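Local coordinates for protein CG4930 (Drosophila melanogaster, PDB 3ISM) that inhibits the nuclease EndoG by forming a complex with it, and is probably a ribonuclease inhibitor, at residues N23-G28 against D60-A65. The protein carries 1 engineered substitution. Numbering follows the deposited sequence.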
ATOM      1  N   ASN C  23     -23.974  14.927  31.685  1.00 34.49           N
ATOM      2  CA  ASN C  23     -24.667  13.668  31.921  1.00 34.18           C
ATOM      3  C   ASN C  23     -26.196  13.751  31.671  1.00 33.89           C
ATOM      4  O   ASN C  23     -26.970  12.948  32.204  1.00 33.78           O
ATOM      5  CB  ASN C  23     -24.335  13.131  33.326  1.00 34.29           C
ATOM      6  CG  ASN C  23     -22.814  13.053  33.606  1.00 34.76           C
ATOM      7  OD1 ASN C  23     -21.975  13.353  32.744  1.00 34.96           O
ATOM      8  ND2 ASN C  23     -22.466  12.641  34.824  1.00 33.82           N
ATOM      9  N   ASP C  24     -26.613  14.725  30.857  1.00 33.22           N
ATOM     10  CA  ASP C  24     -28.007  14.858  30.429  1.00 32.89           C
ATOM     11  C   ASP C  24     -28.151  14.561  28.936  1.00 32.30           C
ATOM     12  O   ASP C  24     -27.446  15.130  28.105  1.00 32.17           O
ATOM     13  CB  ASP C  24     -28.557  16.257  30.729  1.00 32.97           C
ATOM     14  CG  ASP C  24     -29.138  16.376  32.131  1.00 33.94           C
ATOM     15  OD1 ASP C  24     -29.837  15.444  32.584  1.00 35.04           O
ATOM     16  OD2 ASP C  24     -28.906  17.417  32.779  1.00 34.49           O
ATOM     17  N   TYR C  25     -29.071  13.663  28.610  1.00 31.58           N
ATOM     18  CA  TYR C  25     -29.326  13.293  27.229  1.00 30.99           C
ATOM     19  C   TYR C  25     -30.771  13.608  26.912  1.00 30.33           C
ATOM     20  O   TYR C  25     -31.596  12.717  26.765  1.00 29.92           O
ATOM     21  CB  TYR C  25     -29.044  11.808  27.004  1.00 31.19           C
ATOM     22  CG  TYR C  25     -27.591  11.439  27.155  1.00 31.47           C
ATOM     23  CD1 TYR C  25     -26.794  11.205  26.033  1.00 30.84           C
ATOM     24  CD2 TYR C  25     -27.011  11.310  28.418  1.00 30.01           C
ATOM     25  CE1 TYR C  25     -25.460  10.862  26.171  1.00 30.86           C
ATOM     26  CE2 TYR C  25     -25.684  10.978  28.561  1.00 30.99           C
ATOM     27  CZ  TYR C  25     -24.915  10.752  27.436  1.00 31.39           C
ATOM     28  OH  TYR C  25     -23.592  10.408  27.587  1.00 32.75           O
ATOM     29  N   THR C  26     -31.060  14.898  26.817  1.00 29.84           N
ATOM     30  CA  THR C  26     -32.413  15.386  26.638  1.00 29.33           C
ATOM     31  C   THR C  26     -32.864  15.302  25.184  1.00 29.02           C
ATOM     32  O   THR C  26     -32.241  15.871  24.292  1.00 28.83           O
ATOM     33  CB  THR C  26     -32.506  16.837  27.108  1.00 29.24           C
ATOM     34  OG1 THR C  26     -32.025  16.923  28.452  1.00 29.94           O
ATOM     35  CG2 THR C  26     -33.937  17.343  27.051  1.00 29.66           C
ATOM     36  N   ILE C  27     -33.952  14.577  24.951  1.00 28.64           N
ATOM     37  CA  ILE C  27     -34.596  14.596  23.654  1.00 28.27           C
ATOM     38  C   ILE C  27     -36.011  15.146  23.832  1.00 28.95           C
ATOM     39  O   ILE C  27     -36.873  14.482  24.404  1.00 28.79           O
ATOM     40  CB  ILE C  27     -34.607  13.196  22.985  1.00 28.26           C
ATOM     41  CG1 ILE C  27     -33.168  12.713  22.739  1.00 28.19           C
ATOM     42  CG2 ILE C  27     -35.403  13.235  21.676  1.00 26.95           C
ATOM     43  CD1 ILE C  27     -33.049  11.276  22.210  1.00 27.79           C
ATOM     44  N   GLY C  28     -36.229  16.376  23.376  1.00 29.35           N
ATOM     45  CA  GLY C  28     -37.544  17.014  23.491  1.00 30.47           C
ATOM     46  C   GLY C  28     -38.531  16.486  22.461  1.00 31.01           C
ATOM     47  O   GLY C  28     -38.137  15.907  21.439  1.00 31.30           O
ATOM     48  N   ASP C  60     -25.253   4.284  24.363  1.00 29.79           N
ATOM     49  CA  ASP C  60     -26.288   3.581  25.146  1.00 30.85           C
ATOM     50  C   ASP C  60     -27.245   4.569  25.832  1.00 30.41           C
ATOM     51  O   ASP C  60     -28.455   4.344  25.841  1.00 30.41           O
ATOM     52  CB  ASP C  60     -25.654   2.637  26.168  1.00 32.00           C
ATOM     53  CG  ASP C  60     -26.686   1.798  26.930  1.00 35.88           C
ATOM     54  OD1 ASP C  60     -27.563   2.356  27.624  1.00 39.04           O
ATOM     55  OD2 ASP C  60     -26.599   0.557  26.857  1.00 40.86           O
ATOM     56  N   ARG C  61     -26.708   5.665  26.377  1.00 29.43           N
ATOM     57  CA  ARG C  61     -27.533   6.714  26.974  1.00 29.34           C
ATOM     58  C   ARG C  61     -28.341   7.517  25.948  1.00 28.80           C
ATOM     59  O   ARG C  61     -29.437   7.960  26.239  1.00 29.23           O
ATOM     60  CB  ARG C  61     -26.687   7.678  27.809  1.00 29.79           C
ATOM     61  CG  ARG C  61     -26.168   7.121  29.134  1.00 31.91           C
ATOM     62  CD  ARG C  61     -27.265   7.034  30.202  1.00 35.99           C
ATOM     63  NE  ARG C  61     -27.830   8.341  30.570  1.00 39.21           N
ATOM     64  CZ  ARG C  61     -27.276   9.191  31.439  1.00 40.31           C
ATOM     65  NH1 ARG C  61     -26.126   8.894  32.037  1.00 39.70           N
ATOM     66  NH2 ARG C  61     -27.870  10.351  31.705  1.00 40.55           N
ATOM     67  N   THR C  62     -27.796   7.739  24.765  1.00 28.18           N
ATOM     68  CA  THR C  62     -28.578   8.381  23.711  1.00 28.06           C
ATOM     69  C   THR C  62     -29.711   7.461  23.205  1.00 28.01           C
ATOM     70  O   THR C  62     -30.871   7.886  23.065  1.00 27.65           O
ATOM     71  CB  THR C  62     -27.688   8.864  22.536  1.00 27.73           C
ATOM     72  OG1 THR C  62     -26.600   9.648  23.055  1.00 28.04           O
ATOM     73  CG2 THR C  62     -28.516   9.734  21.591  1.00 27.34           C
ATOM     74  N   ALA C  63     -29.361   6.200  22.951  1.00 27.44           N
ATOM     75  CA  ALA C  63     -30.326   5.194  22.550  1.00 27.38           C
ATOM     76  C   ALA C  63     -31.496   5.097  23.535  1.00 27.28           C
ATOM     77  O   ALA C  63     -32.652   5.023  23.113  1.00 27.21           O
ATOM     78  CB  ALA C  63     -29.640   3.841  22.426  1.00 26.82           C
ATOM     79  N   ALA C  64     -31.192   5.086  24.833  1.00 27.37           N
ATOM     80  CA  ALA C  64     -32.209   4.904  25.873  1.00 27.90           C
ATOM     81  C   ALA C  64     -33.159   6.090  25.909  1.00 28.27           C
ATOM     82  O   ALA C  64     -34.371   5.927  26.100  1.00 29.32           O
ATOM     83  CB  ALA C  64     -31.564   4.677  27.257  1.00 27.50           C
ATOM     84  N   ALA C  65     -32.616   7.283  25.714  1.00 28.06           N
ATOM     85  CA  ALA C  65     -33.448   8.481  25.629  1.00 28.09           C
ATOM     86  C   ALA C  65     -34.349   8.463  24.378  1.00 28.08           C
ATOM     87  O   ALA C  65     -35.521   8.869  24.426  1.00 27.33           O
ATOM     88  CB  ALA C  65     -32.571   9.726  25.642  1.00 28.13           C
TER
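The loop 23-28, leading into helix 32-43, runs along helix 52-75, and Arg61 makes the one hydrogen bond between the two segments. Its CB sits over the centre of the Tyr25 ring, 3.5 Å from the centroid and 10° off the normal, a CH-pi contact. Arg61 CG stays 3.9 Å from Tyr25 CE2. Bends at chi2 and chi3 then fold the chain back, so that NE and CZ again meet CD2 and CE2, with the guanidinium plane tilted 56° from the ring. At the tip, Arg61 NH2 donates a hydrogen bond to Asn23 O (2.8 Å), bent at 132° and approaching from above the carbonyl plane. Thr62 OG1 borders the ring edge, 3.4 Å from Tyr25 CD1, while bonding to Asn58 O within its own helix. Farther along, Ala65 CB meets Ile27 CD1 at 3.8 Å. An alanine in place of Tyr25 would remove the ring and would probably loosen Arg61, whose CB and guanidinium both pack on it. Arg43 makes a cation-pi contact with the same ring. Ring and Asn23 O thus hold the guanidinium together, but a bond so bent and off the carbonyl plane is probably secondary to the apolar packing.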